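Local coordinates for protein putative dehydrogenase (Pseudomonas fluorescens, PDB 6UUG) that acts as the flavin-dependent methanesulfinate monooxygenase MsuC of a two-component system in bacterial sulfur assimilation, built on an acyl-CoA dehydrogenase-like fold, at residues I74-Y78 against W125-E130; R84-L89 against L321-W325; L89-R93 against L254-H258; T115-F119 against F244-R248. All coordinates share one frame; numbering follows the deposited sequence.

Contact 3 lies deepest, its centre about 6 Å from that of the chain, whereas contact 1 sits about 22 Å out and is partly exposed. Helix 85-96 serves contacts 2 and 3, which share Leu89, and helix 247-277 carries the second segment of contact 3 and the end of that of contact 4. Chemistry follows place: contact 3 has no hydrogen bond across it and relies on a leucine over a histidine ring; the buried contact 4 adds an arginine-threonine grip; contact 2 combines a carboxylate with paired indoles; contact 1 joins aromatic packing to a tyrosine-glutamine bond and a water bridge. Contact 4 touches contact 1 through Arg117 and contact 2 through Trp325.

Contact 1: residues I74-Y78 against W125-E130; sequences IPTRY and WQPWFE
Tyr78 leans across helix 122-135 and meets four of its residues in turn. Its CB lies 3.9 Å from Glu130 CG and also touches Phe129 CB. The torsion that follows sets CG anti to the carbonyl carbon (chi1 -51°), carrying the ring back along the helix toward Trp125. CD1 then runs beside the Glu130 side chain, CD2 approaches Phe129 CD2, and CE1 lies 3.6 Å from Gln126 CG. On the other side of the ring tip, CE2 meets Trp125 CZ3 at 3.7 Å; here the edge of the Trp125 indole is turned to the face of the Tyr78 ring in an offset edge-to-face pair, planes 78° apart. At the end, OH donates to Gln126 OE1 over 2.7 Å, tilted 29° from the carbonyl plane. A phenylalanine here would lack the hydroxyl and would probably leave Gln126 OE1 without this donor, its amide freer to turn. Next to the tyrosine, Ile74 CG1 sits over one face of the Phe129 ring, 4.2 Å from its centroid, while Pro75 CD touches Phe129 CD2. A water donates to both Tyr78 O and Glu130 O, joining the backbones where Glu130 CA also approaches Tyr78 O. Helix 100-119 flanks the contact through Leu113 and Arg117. Aromatic side chains thus pack the loop between helices 58-67 and 85-96 against helix 122-135, within the helical N-terminal domain of the acyl-CoA dehydrogenase fold.

Contact 2: residues R84-L89 against L321-W325; sequences RWSETL and LDEAW
Asp322 OD2 takes the hydroxyl of Ser86, whose OG donates over 2.6 Å to the syn lone pair of that oxygen. The other oxygen, Asp322 OD1, accepts from the backbone Ser86 N at 2.9 Å with an N-H...O angle of 155°, so one carboxylate engages both the main chain and the side chain of the same serine. This joins the first turn of helix 85-96, from the N-terminal domain of the acyl-CoA dehydrogenase fold, to helix 294-327 of its C-terminal helical domain; the short segments run at 136° to each other. The negative charge near this helix start would be expected to suit the helix dipole. In the conformers modelled here, Arg84 NE lies a long 3.8 Å from Asp322 OD2, and Arg84 N donates to Glu87 OE2; as both Arg84 and Glu87 adopt two conformations, this ionic network is probably loose. Behind these charges the contact turns apolar. Leu321 CD2 packs 3.7 Å from Trp85 CB and also reaches Leu89 CD1. Helix 100-119 borders both indoles, Ala114 touching Trp85 and Leu118 touching Trp325. The edge of Trp85 is turned to the face of Trp325, the planes of the two indoles 74° apart, and Trp85 NE1 stands over that face, 3.4 Å from Trp325 CE3.

Contact 3: residues L89-R93 against L254-H258; sequences LQVVR and LTFTH
Leu89 lays its CB squarely over the imidazole of His258, 3.4 Å from the ring centroid and only 7° off the ring normal, a CH-pi contact. It belongs to a helix-helix packing in which helix 85-96 of the N-terminal domain rests on helix 247-277 of the C-terminal domain, as expected of an acyl-CoA dehydrogenase-like fold. The short segments cross at -39°, their axes approaching to 8.8 Å. Beyond CB, the leucine divides its two methyls: CD1 turns to Leu254, lying 3.7 Å from its CD2, while CD2 comes within 3.4 Å of Thr255 OG1, a hydroxyl already hydrogen-bonded to Ile251 O one turn earlier. The orientation of the imidazole is fixed from within its own helix. With CG anti to the carbonyl carbon (chi1 -82°), His258 folds back so that ND1 donates to Leu254 O over 2.9 Å. That carbonyl also accepts the helical bond from His258 N, and the two donors reach it from opposite faces of its plane. An alanine in place of this histidine would keep the backbone bond but would probably deprive Leu254 O of its second donor and open a gap beneath Leu89 CB. Farther along, Val92 CG1 approaches Thr255 O. Arg93 extends its chain past the histidine to salt bridges with Glu265 and Glu315, so its charge is met outside the interface. Where the helices draw closest, at Arg93 and His258, Arg93 CA lies 3.6 Å from His258 O.

Contact 4: residues T115-F119 against F244-R248; sequences TVRLF and FACLR
Leu118 and Phe244 meet at about a right angle, the leucine methyl CD2 standing over one face of the phenyl ring, 3.5 Å from its centroid and 16° off the normal. Its nearest ring atom is Phe244 CE2, at 3.4 Å. The other branch, CD1, points instead to the start of the neighbouring helix, 3.7 Å from Arg248 N. Arg117 approaches the same phenyl from a different direction: NH1 lies at the ring edge, with the guanidinium plane turned 70° from the ring. The Phe244 ring also meets that of Trp325. Residues Phe244 to Leu247 make a type I beta turn leading into helix 247-277, and this turn packs against the C-terminal end of helix 100-119, bringing together two helical parts of the acyl-CoA dehydrogenase-like fold. At the far side the side chains of Phe119 and Arg248 cross at about a right angle, Phe119 CZ touching Arg248 CB at 3.7 Å, while Ala245 O lies at the edge of the phenyl ring, in its plane, 3.6 Å from Phe119 CE1. A bend at chi2 (-89°) turns the Arg248 chain back along helix 100-119 toward Thr115. There the guanidinium grips one hydroxyl side-on: NE donates to Thr115 OG1 over 2.9 Å and NH2 to the same oxygen over 3.2 Å, the oxygen lying in the guanidinium plane. Thr115 OG1 is also hydrogen-bonded to Leu111 O, one turn back in its own helix.

Contact 1: residues I74-Y78 against W125-E130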
loop_
_atom_site.group_PDB
_atom_site.type_symbol
_atom_site.label_atom_id
_atom_site.label_comp_id
_atom_site.label_asym_id
_atom_site.label_seq_id
_atom_site.Cartn_x
_atom_site.Cartn_y
_atom_site.Cartn_z
ATOM N N ILE A 74 -39.295 2.842 14.425
ATOM C CA ILE A 74 -40.255 2.843 15.534
ATOM C C ILE A 74 -41.113 1.582 15.444
ATOM O O ILE A 74 -41.599 1.258 14.352
ATOM C CB ILE A 74 -41.110 4.111 15.487
ATOM C CG1 ILE A 74 -40.223 5.340 15.741
ATOM C CG2 ILE A 74 -42.249 4.050 16.502
ATOM C CD1 ILE A 74 -40.866 6.664 15.329
ATOM N N PRO A 75 -41.290 0.835 16.537
ATOM C CA PRO A 75 -42.071 -0.412 16.462
ATOM C C PRO A 75 -43.507 -0.148 16.027
ATOM O O PRO A 75 -44.031 0.959 16.160
ATOM C CB PRO A 75 -42.008 -0.962 17.893
ATOM C CG PRO A 75 -40.696 -0.396 18.446
ATOM C CD PRO A 75 -40.656 1.009 17.856
ATOM N N THR A 76 -44.138 -1.185 15.465
ATOM C CA THR A 76 -45.487 -1.006 14.935
ATOM C C THR A 76 -46.485 -0.708 16.046
ATOM O O THR A 76 -47.501 -0.047 15.801
ATOM C CB THR A 76 -45.933 -2.242 14.138
ATOM O OG1 THR A 76 -45.897 -3.404 14.970
ATOM C CG2 THR A 76 -45.027 -2.457 12.922
ATOM N N ARG A 77 -46.212 -1.160 17.271
ATOM C CA ARG A 77 -47.142 -0.884 18.362
ATOM C C ARG A 77 -47.220 0.592 18.728
ATOM O O ARG A 77 -48.122 0.975 19.479
ATOM C CB ARG A 77 -46.772 -1.690 19.597
ATOM C CG ARG A 77 -45.433 -1.366 20.174
ATOM C CD ARG A 77 -45.233 -2.158 21.445
ATOM N NE ARG A 77 -46.150 -1.703 22.481
ATOM C CZ ARG A 77 -46.085 -2.081 23.752
ATOM N NH1 ARG A 77 -45.145 -2.928 24.145
ATOM N NH2 ARG A 77 -46.963 -1.611 24.630
ATOM N N TYR A 78 -46.306 1.424 18.235
ATOM C CA TYR A 78 -46.399 2.865 18.436
ATOM C C TYR A 78 -46.726 3.603 17.151
ATOM O O TYR A 78 -46.666 4.836 17.118
ATOM C CB TYR A 78 -45.100 3.399 19.051
ATOM C CG TYR A 78 -44.671 2.633 20.279
ATOM C CD1 TYR A 78 -45.382 2.736 21.471
ATOM C CD2 TYR A 78 -43.577 1.771 20.240
ATOM C CE1 TYR A 78 -44.990 2.025 22.589
ATOM C CE2 TYR A 78 -43.184 1.064 21.349
ATOM C CZ TYR A 78 -43.898 1.186 22.521
ATOM O OH TYR A 78 -43.501 0.483 23.627
ATOM N N TRP A 125 -40.236 8.023 26.240
ATOM C CA TRP A 125 -39.969 7.736 24.835
ATOM C C TRP A 125 -41.176 7.146 24.109
ATOM O O TRP A 125 -41.309 7.346 22.897
ATOM C CB TRP A 125 -38.736 6.833 24.690
ATOM C CG TRP A 125 -38.786 5.467 25.341
ATOM C CD1 TRP A 125 -38.210 5.106 26.520
ATOM C CD2 TRP A 125 -39.387 4.278 24.809
ATOM N NE1 TRP A 125 -38.425 3.769 26.765
ATOM C CE2 TRP A 125 -39.153 3.242 25.734
ATOM C CE3 TRP A 125 -40.104 3.990 23.642
ATOM C CZ2 TRP A 125 -39.613 1.939 25.535
ATOM C CZ3 TRP A 125 -40.557 2.697 23.441
ATOM C CH2 TRP A 125 -40.308 1.686 24.383
ATOM N N GLN A 126 -42.089 6.466 24.814
ATOM C CA GLN A 126 -43.263 5.936 24.119
ATOM C C GLN A 126 -44.124 7.046 23.529
ATOM O O GLN A 126 -44.458 6.963 22.333
ATOM C CB GLN A 126 -44.060 5.006 25.048
ATOM C CG GLN A 126 -43.347 3.696 25.377
ATOM C CD GLN A 126 -44.195 2.740 26.201
ATOM O OE1 GLN A 126 -44.086 1.520 26.068
ATOM N NE2 GLN A 126 -45.042 3.292 27.061
ATOM N N PRO A 127 -44.485 8.112 24.259
ATOM C CA PRO A 127 -45.178 9.232 23.597
ATOM C C PRO A 127 -44.361 9.873 22.487
ATOM O O PRO A 127 -44.918 10.258 21.452
ATOM C CB PRO A 127 -45.433 10.220 24.746
ATOM C CG PRO A 127 -45.379 9.406 25.976
ATOM C CD PRO A 127 -44.369 8.331 25.714
ATOM N N TRP A 128 -43.050 10.011 22.675
ATOM C CA TRP A 128 -42.226 10.589 21.616
ATOM C C TRP A 128 -42.274 9.738 20.352
ATOM O O TRP A 128 -42.342 10.280 19.241
ATOM C CB TRP A 128 -40.788 10.767 22.102
ATOM C CG TRP A 128 -40.608 11.994 22.954
ATOM C CD1 TRP A 128 -41.294 13.175 22.847
ATOM C CD2 TRP A 128 -39.686 12.160 24.036
ATOM N NE1 TRP A 128 -40.847 14.066 23.798
ATOM C CE2 TRP A 128 -39.867 13.462 24.543
ATOM C CE3 TRP A 128 -38.727 11.329 24.630
ATOM C CZ2 TRP A 128 -39.128 13.951 25.617
ATOM C CZ3 TRP A 128 -37.994 11.814 25.690
ATOM C CH2 TRP A 128 -38.195 13.117 26.175
ATOM N N PHE A 129 -42.236 8.409 20.503
ATOM C CA PHE A 129 -42.350 7.511 19.351
ATOM C C PHE A 129 -43.713 7.645 18.681
ATOM O O PHE A 129 -43.813 7.726 17.452
ATOM C CB PHE A 129 -42.127 6.060 19.780
ATOM C CG PHE A 129 -40.678 5.640 19.845
ATOM C CD1 PHE A 129 -39.667 6.581 19.910
ATOM C CD2 PHE A 129 -40.339 4.292 19.832
ATOM C CE1 PHE A 129 -38.323 6.182 19.965
ATOM C CE2 PHE A 129 -39.012 3.878 19.886
ATOM C CZ PHE A 129 -37.997 4.832 19.948
ATOM N N GLU A 130 -44.781 7.641 19.478
ATOM C CA GLU A 130 -46.122 7.763 18.914
ATOM C C GLU A 130 -46.290 9.072 18.150
ATOM O O GLU A 130 -46.817 9.083 17.032
ATOM C CB GLU A 130 -47.164 7.637 20.027
ATOM C CG GLU A 130 -47.131 6.298 20.730
ATOM C CD GLU A 130 -48.055 6.247 21.940
ATOM O OE1 GLU A 130 -48.361 7.322 22.501
ATOM O OE2 GLU A 130 -48.475 5.133 22.327
HETATM O O HOH W 1 -48.726 6.956 16.232
#

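Contact 2: residues R84-L89 against L321-W325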
loop_
_atom_site.group_PDB
_atom_site.type_symbol
_atom_site.label_atom_id
_atom_site.label_comp_id
_atom_site.label_asym_id
_atom_site.label_seq_id
_atom_site.Cartn_x
_atom_site.Cartn_y
_atom_site.Cartn_z
ATOM N N ARG A 84 -35.949 -3.869 11.829
ATOM C CA ARG A 84 -34.756 -4.132 12.617
ATOM C C ARG A 84 -33.661 -3.141 12.232
ATOM O O ARG A 84 -33.703 -2.515 11.173
ATOM C CB ARG A 84 -34.257 -5.562 12.409
ATOM C CG ARG A 84 -35.217 -6.643 12.926
ATOM C CD ARG A 84 -34.824 -8.014 12.389
ATOM N NE ARG A 84 -34.452 -7.962 10.977
ATOM C CZ ARG A 84 -35.283 -8.178 9.961
ATOM N NH1 ARG A 84 -34.834 -8.102 8.714
ATOM N NH2 ARG A 84 -36.563 -8.465 10.184
ATOM N N TRP A 85 -32.685 -2.992 13.125
ATOM C CA TRP A 85 -31.586 -2.055 12.858
ATOM C C TRP A 85 -30.897 -2.356 11.537
ATOM O O TRP A 85 -30.510 -1.435 10.809
ATOM C CB TRP A 85 -30.575 -2.082 14.008
ATOM C CG TRP A 85 -31.020 -1.131 15.070
ATOM C CD1 TRP A 85 -31.482 -1.443 16.317
ATOM C CD2 TRP A 85 -31.122 0.294 14.943
ATOM N NE1 TRP A 85 -31.843 -0.295 16.984
ATOM C CE2 TRP A 85 -31.638 0.783 16.162
ATOM C CE3 TRP A 85 -30.816 1.204 13.921
ATOM C CZ2 TRP A 85 -31.850 2.138 16.389
ATOM C CZ3 TRP A 85 -31.036 2.568 14.153
ATOM C CH2 TRP A 85 -31.549 3.012 15.379
ATOM N N SER A 86 -30.689 -3.634 11.222
ATOM C CA SER A 86 -30.038 -3.946 9.950
ATOM C C SER A 86 -30.817 -3.388 8.758
ATOM O O SER A 86 -30.207 -2.971 7.765
ATOM C CB SER A 86 -29.847 -5.462 9.810
ATOM O OG SER A 86 -31.108 -6.131 9.775
ATOM N N GLU A 87 -32.163 -3.353 8.832
ATOM C CA GLU A 87 -32.954 -2.799 7.733
ATOM C C GLU A 87 -32.887 -1.278 7.707
ATOM O O GLU A 87 -32.793 -0.674 6.632
ATOM C CB GLU A 87 -34.416 -3.238 7.850
ATOM C CG GLU A 87 -34.659 -4.721 7.921
ATOM C CD GLU A 87 -36.127 -5.021 8.214
ATOM O OE1 GLU A 87 -36.944 -5.008 7.264
ATOM O OE2 GLU A 87 -36.470 -5.230 9.397
ATOM N N THR A 88 -32.966 -0.641 8.875
ATOM C CA THR A 88 -32.822 0.806 8.941
ATOM C C THR A 88 -31.473 1.242 8.386
ATOM O O THR A 88 -31.392 2.196 7.604
ATOM C CB THR A 88 -32.975 1.272 10.381
ATOM O OG1 THR A 88 -34.297 0.938 10.855
ATOM C CG2 THR A 88 -32.759 2.759 10.482
ATOM N N LEU A 89 -30.411 0.537 8.765
ATOM C CA LEU A 89 -29.075 0.905 8.293
ATOM C C LEU A 89 -28.895 0.577 6.815
ATOM O O LEU A 89 -28.156 1.271 6.118
ATOM C CB LEU A 89 -28.022 0.199 9.154
ATOM C CG LEU A 89 -28.028 0.623 10.613
ATOM C CD1 LEU A 89 -27.212 -0.333 11.477
ATOM C CD2 LEU A 89 -27.524 2.055 10.729
ATOM N N LEU A 321 -25.714 -6.430 15.693
ATOM C CA LEU A 321 -26.483 -5.389 16.365
ATOM C C LEU A 321 -27.938 -5.825 16.545
ATOM O O LEU A 321 -28.516 -5.643 17.628
ATOM C CB LEU A 321 -26.410 -4.072 15.580
ATOM C CG LEU A 321 -27.326 -2.934 16.035
ATOM C CD1 LEU A 321 -27.099 -2.641 17.522
ATOM C CD2 LEU A 321 -27.117 -1.659 15.177
ATOM N N ASP A 322 -28.542 -6.401 15.498
ATOM C CA ASP A 322 -29.896 -6.953 15.630
ATOM C C ASP A 322 -29.984 -7.880 16.835
ATOM O O ASP A 322 -30.905 -7.766 17.660
ATOM C CB ASP A 322 -30.296 -7.725 14.363
ATOM C CG ASP A 322 -30.681 -6.825 13.197
ATOM O OD1 ASP A 322 -30.769 -5.595 13.375
ATOM O OD2 ASP A 322 -30.906 -7.376 12.082
ATOM N N GLU A 323 -29.026 -8.810 16.951
ATOM C CA GLU A 323 -29.071 -9.814 18.016
ATOM C C GLU A 323 -28.870 -9.175 19.385
ATOM O O GLU A 323 -29.558 -9.533 20.349
ATOM C CB GLU A 323 -28.025 -10.910 17.749
ATOM C CG GLU A 323 -28.340 -11.742 16.498
ATOM C CD GLU A 323 -27.189 -12.625 15.998
ATOM O OE1 GLU A 323 -26.100 -12.656 16.623
ATOM O OE2 GLU A 323 -27.383 -13.293 14.957
ATOM N N ALA A 324 -27.967 -8.192 19.486
ATOM C CA ALA A 324 -27.754 -7.510 20.760
ATOM C C ALA A 324 -28.978 -6.699 21.171
ATOM O O ALA A 324 -29.386 -6.728 22.341
ATOM C CB ALA A 324 -26.519 -6.594 20.676
ATOM N N TRP A 325 -29.548 -5.934 20.229
ATOM C CA TRP A 325 -30.724 -5.121 20.519
ATOM C C TRP A 325 -31.861 -5.983 21.051
ATOM O O TRP A 325 -32.577 -5.585 21.981
ATOM C CB TRP A 325 -31.168 -4.384 19.255
ATOM C CG TRP A 325 -32.322 -3.466 19.458
ATOM C CD1 TRP A 325 -33.661 -3.774 19.306
ATOM C CD2 TRP A 325 -32.270 -2.097 19.866
ATOM N NE1 TRP A 325 -34.427 -2.667 19.591
ATOM C CE2 TRP A 325 -33.600 -1.630 19.946
ATOM C CE3 TRP A 325 -31.225 -1.217 20.189
ATOM C CZ2 TRP A 325 -33.909 -0.324 20.309
ATOM C CZ3 TRP A 325 -31.537 0.089 20.538
ATOM C CH2 TRP A 325 -32.867 0.521 20.601
#

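Contact 3: residues L89-R93 against L254-H258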
loop_
_atom_site.group_PDB
_atom_site.type_symbol
_atom_site.label_atom_id
_atom_site.label_comp_id
_atom_site.label_asym_id
_atom_site.label_seq_id
_atom_site.Cartn_x
_atom_site.Cartn_y
_atom_site.Cartn_z
ATOM N N LEU A 89 -30.411 0.537 8.765
ATOM C CA LEU A 89 -29.075 0.905 8.293
ATOM C C LEU A 89 -28.895 0.577 6.815
ATOM O O LEU A 89 -28.156 1.271 6.118
ATOM C CB LEU A 89 -28.022 0.199 9.154
ATOM C CG LEU A 89 -28.028 0.623 10.613
ATOM C CD1 LEU A 89 -27.212 -0.333 11.477
ATOM C CD2 LEU A 89 -27.524 2.055 10.729
ATOM N N GLN A 90 -29.564 -0.467 6.312
ATOM C CA GLN A 90 -29.583 -0.722 4.876
ATOM C C GLN A 90 -30.139 0.473 4.109
ATOM O O GLN A 90 -29.648 0.814 3.029
ATOM C CB GLN A 90 -30.419 -1.982 4.573
ATOM C CG GLN A 90 -30.319 -2.444 3.123
ATOM C CD GLN A 90 -31.150 -3.701 2.840
ATOM O OE1 GLN A 90 -32.134 -3.976 3.527
ATOM N NE2 GLN A 90 -30.764 -4.448 1.817
ATOM N N VAL A 91 -31.177 1.120 4.646
ATOM C CA VAL A 91 -31.718 2.299 3.975
ATOM C C VAL A 91 -30.725 3.459 4.038
ATOM O O VAL A 91 -30.546 4.180 3.052
ATOM C CB VAL A 91 -33.095 2.663 4.557
ATOM C CG1 VAL A 91 -33.542 4.023 4.052
ATOM C CG2 VAL A 91 -34.119 1.560 4.165
ATOM N N VAL A 92 -30.035 3.636 5.173
ATOM C CA VAL A 92 -28.969 4.646 5.247
ATOM C C VAL A 92 -27.941 4.421 4.135
ATOM O O VAL A 92 -27.545 5.352 3.414
ATOM C CB VAL A 92 -28.303 4.623 6.641
ATOM C CG1 VAL A 92 -27.075 5.525 6.659
ATOM C CG2 VAL A 92 -29.283 5.059 7.738
ATOM N N ARG A 93 -27.489 3.171 3.991
ATOM C CA ARG A 93 -26.528 2.801 2.956
ATOM C C ARG A 93 -27.065 3.104 1.560
ATOM O O ARG A 93 -26.339 3.626 0.702
ATOM C CB ARG A 93 -26.204 1.308 3.102
ATOM C CG ARG A 93 -25.452 0.644 1.947
ATOM C CD ARG A 93 -25.332 -0.866 2.243
ATOM N NE ARG A 93 -24.654 -1.659 1.216
ATOM C CZ ARG A 93 -24.509 -2.981 1.299
ATOM N NH1 ARG A 93 -24.982 -3.629 2.364
ATOM N NH2 ARG A 93 -23.898 -3.656 0.327
ATOM N N LEU A 254 -21.944 2.424 13.660
ATOM C CA LEU A 254 -22.385 1.595 12.542
ATOM C C LEU A 254 -23.220 2.389 11.534
ATOM O O LEU A 254 -23.264 2.021 10.353
ATOM C CB LEU A 254 -23.156 0.369 13.079
ATOM C CG LEU A 254 -23.444 -0.747 12.066
ATOM C CD1 LEU A 254 -22.176 -1.189 11.373
ATOM C CD2 LEU A 254 -24.107 -1.953 12.750
ATOM N N THR A 255 -23.856 3.485 11.959
ATOM C CA THR A 255 -24.548 4.360 11.009
ATOM C C THR A 255 -23.550 5.014 10.063
ATOM O O THR A 255 -23.727 4.975 8.837
ATOM C CB THR A 255 -25.366 5.414 11.767
ATOM O OG1 THR A 255 -26.403 4.766 12.522
ATOM C CG2 THR A 255 -26.000 6.421 10.803
ATOM N N PHE A 256 -22.476 5.594 10.619
ATOM C CA PHE A 256 -21.394 6.120 9.787
ATOM C C PHE A 256 -20.839 5.044 8.874
ATOM O O PHE A 256 -20.572 5.297 7.697
ATOM C CB PHE A 256 -20.253 6.667 10.652
ATOM C CG PHE A 256 -20.504 8.039 11.189
ATOM C CD1 PHE A 256 -20.754 9.092 10.327
ATOM C CD2 PHE A 256 -20.429 8.286 12.547
ATOM C CE1 PHE A 256 -20.973 10.372 10.819
ATOM C CE2 PHE A 256 -20.643 9.561 13.048
ATOM C CZ PHE A 256 -20.918 10.605 12.178
ATOM N N THR A 257 -20.647 3.834 9.415
ATOM C CA THR A 257 -20.045 2.755 8.639
ATOM C C THR A 257 -20.898 2.413 7.424
ATOM O O THR A 257 -20.365 2.210 6.327
ATOM C CB THR A 257 -19.834 1.514 9.513
ATOM O OG1 THR A 257 -18.935 1.824 10.586
ATOM C CG2 THR A 257 -19.220 0.376 8.693
ATOM N N HIS A 258 -22.222 2.312 7.606
ATOM C CA HIS A 258 -23.101 2.047 6.469
ATOM C C HIS A 258 -23.051 3.181 5.453
ATOM O O HIS A 258 -23.167 2.941 4.241
ATOM C CB HIS A 258 -24.540 1.822 6.950
ATOM C CG HIS A 258 -24.801 0.433 7.428
ATOM N ND1 HIS A 258 -24.331 -0.050 8.627
ATOM C CD2 HIS A 258 -25.486 -0.586 6.848
ATOM C CE1 HIS A 258 -24.722 -1.309 8.772
ATOM N NE2 HIS A 258 -25.427 -1.657 7.705
#

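Contact 4: residues T115-F119 against F244-R248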
loop_
_atom_site.group_PDB
_atom_site.type_symbol
_atom_site.label_atom_id
_atom_site.label_comp_id
_atom_site.label_asym_id
_atom_site.label_seq_id
_atom_site.Cartn_x
_atom_site.Cartn_y
_atom_site.Cartn_z
ATOM N N THR A 115 -31.630 7.232 20.959
ATOM C CA THR A 115 -31.124 7.895 22.158
ATOM C C THR A 115 -32.206 8.009 23.232
ATOM O O THR A 115 -31.966 7.680 24.398
ATOM C CB THR A 115 -30.585 9.279 21.793
ATOM O OG1 THR A 115 -29.535 9.145 20.823
ATOM C CG2 THR A 115 -30.015 9.965 23.019
ATOM N N VAL A 116 -33.397 8.501 22.868
ATOM C CA VAL A 116 -34.458 8.573 23.872
ATOM C C VAL A 116 -34.890 7.168 24.282
ATOM O O VAL A 116 -35.184 6.911 25.460
ATOM C CB VAL A 116 -35.649 9.437 23.386
ATOM C CG1 VAL A 116 -35.218 10.865 23.140
ATOM C CG2 VAL A 116 -36.324 8.867 22.156
ATOM N N ARG A 117 -34.885 6.223 23.336
ATOM C CA ARG A 117 -35.300 4.859 23.653
ATOM C C ARG A 117 -34.374 4.224 24.682
ATOM O O ARG A 117 -34.831 3.537 25.602
ATOM C CB ARG A 117 -35.335 4.013 22.377
ATOM C CG ARG A 117 -35.494 2.498 22.614
ATOM C CD ARG A 117 -36.872 2.178 23.175
ATOM N NE ARG A 117 -37.039 0.758 23.497
ATOM C CZ ARG A 117 -36.655 0.180 24.636
ATOM N NH1 ARG A 117 -36.055 0.878 25.594
ATOM N NH2 ARG A 117 -36.872 -1.114 24.822
ATOM N N LEU A 118 -33.067 4.453 24.549
ATOM C CA LEU A 118 -32.094 3.790 25.406
ATOM C C LEU A 118 -31.822 4.524 26.711
ATOM O O LEU A 118 -31.439 3.879 27.701
ATOM C CB LEU A 118 -30.778 3.608 24.643
ATOM C CG LEU A 118 -30.796 2.624 23.474
ATOM C CD1 LEU A 118 -29.483 2.719 22.688
ATOM C CD2 LEU A 118 -31.007 1.203 23.971
ATOM N N PHE A 119 -32.010 5.849 26.743
ATOM C CA PHE A 119 -31.568 6.672 27.869
ATOM C C PHE A 119 -32.692 7.124 28.799
ATOM O O PHE A 119 -32.392 7.641 29.881
ATOM C CB PHE A 119 -30.838 7.938 27.385
ATOM C CG PHE A 119 -29.502 7.698 26.734
ATOM C CD1 PHE A 119 -28.921 6.441 26.693
ATOM C CD2 PHE A 119 -28.820 8.766 26.164
ATOM C CE1 PHE A 119 -27.679 6.248 26.085
ATOM C CE2 PHE A 119 -27.579 8.592 25.559
ATOM C CZ PHE A 119 -27.004 7.328 25.519
ATOM N N PHE A 244 -26.950 -2.390 27.371
ATOM C CA PHE A 244 -27.982 -2.022 26.402
ATOM C C PHE A 244 -27.962 -0.522 26.120
ATOM O O PHE A 244 -27.962 -0.100 24.955
ATOM C CB PHE A 244 -29.347 -2.496 26.927
ATOM C CG PHE A 244 -30.500 -2.279 25.976
ATOM C CD1 PHE A 244 -30.485 -2.821 24.701
ATOM C CD2 PHE A 244 -31.622 -1.559 26.382
ATOM C CE1 PHE A 244 -31.549 -2.626 23.832
ATOM C CE2 PHE A 244 -32.686 -1.374 25.529
ATOM C CZ PHE A 244 -32.655 -1.906 24.253
ATOM N N ALA A 245 -27.928 0.308 27.170
ATOM C CA ALA A 245 -27.788 1.745 26.952
ATOM C C ALA A 245 -26.515 2.060 26.173
ATOM O O ALA A 245 -26.488 2.983 25.348
ATOM C CB ALA A 245 -27.788 2.492 28.287
ATOM N N CYS A 246 -25.449 1.307 26.434
ATOM C CA CYS A 246 -24.172 1.506 25.758
ATOM C C CYS A 246 -24.199 1.050 24.309
ATOM O O CYS A 246 -23.166 1.145 23.629
ATOM C CB CYS A 246 -23.063 0.786 26.525
ATOM S SG CYS A 246 -22.611 1.658 28.085
ATOM N N LEU A 247 -25.337 0.572 23.799
ATOM C CA LEU A 247 -25.440 0.399 22.355
ATOM C C LEU A 247 -25.525 1.722 21.610
ATOM O O LEU A 247 -25.289 1.746 20.400
ATOM C CB LEU A 247 -26.657 -0.443 21.980
ATOM C CG LEU A 247 -26.663 -1.925 22.324
ATOM C CD1 LEU A 247 -28.024 -2.500 21.913
ATOM C CD2 LEU A 247 -25.519 -2.712 21.700
ATOM N N ARG A 248 -25.851 2.821 22.292
ATOM C CA ARG A 248 -26.047 4.083 21.580
ATOM C C ARG A 248 -24.824 4.502 20.772
ATOM O O ARG A 248 -24.978 4.815 19.579
ATOM C CB ARG A 248 -26.461 5.178 22.575
ATOM C CG ARG A 248 -27.067 6.424 21.922
ATOM C CD ARG A 248 -26.052 7.470 21.544
ATOM N NE ARG A 248 -26.735 8.609 20.946
ATOM C CZ ARG A 248 -26.145 9.601 20.288
ATOM N NH1 ARG A 248 -24.826 9.624 20.133
ATOM N NH2 ARG A 248 -26.887 10.575 19.780
#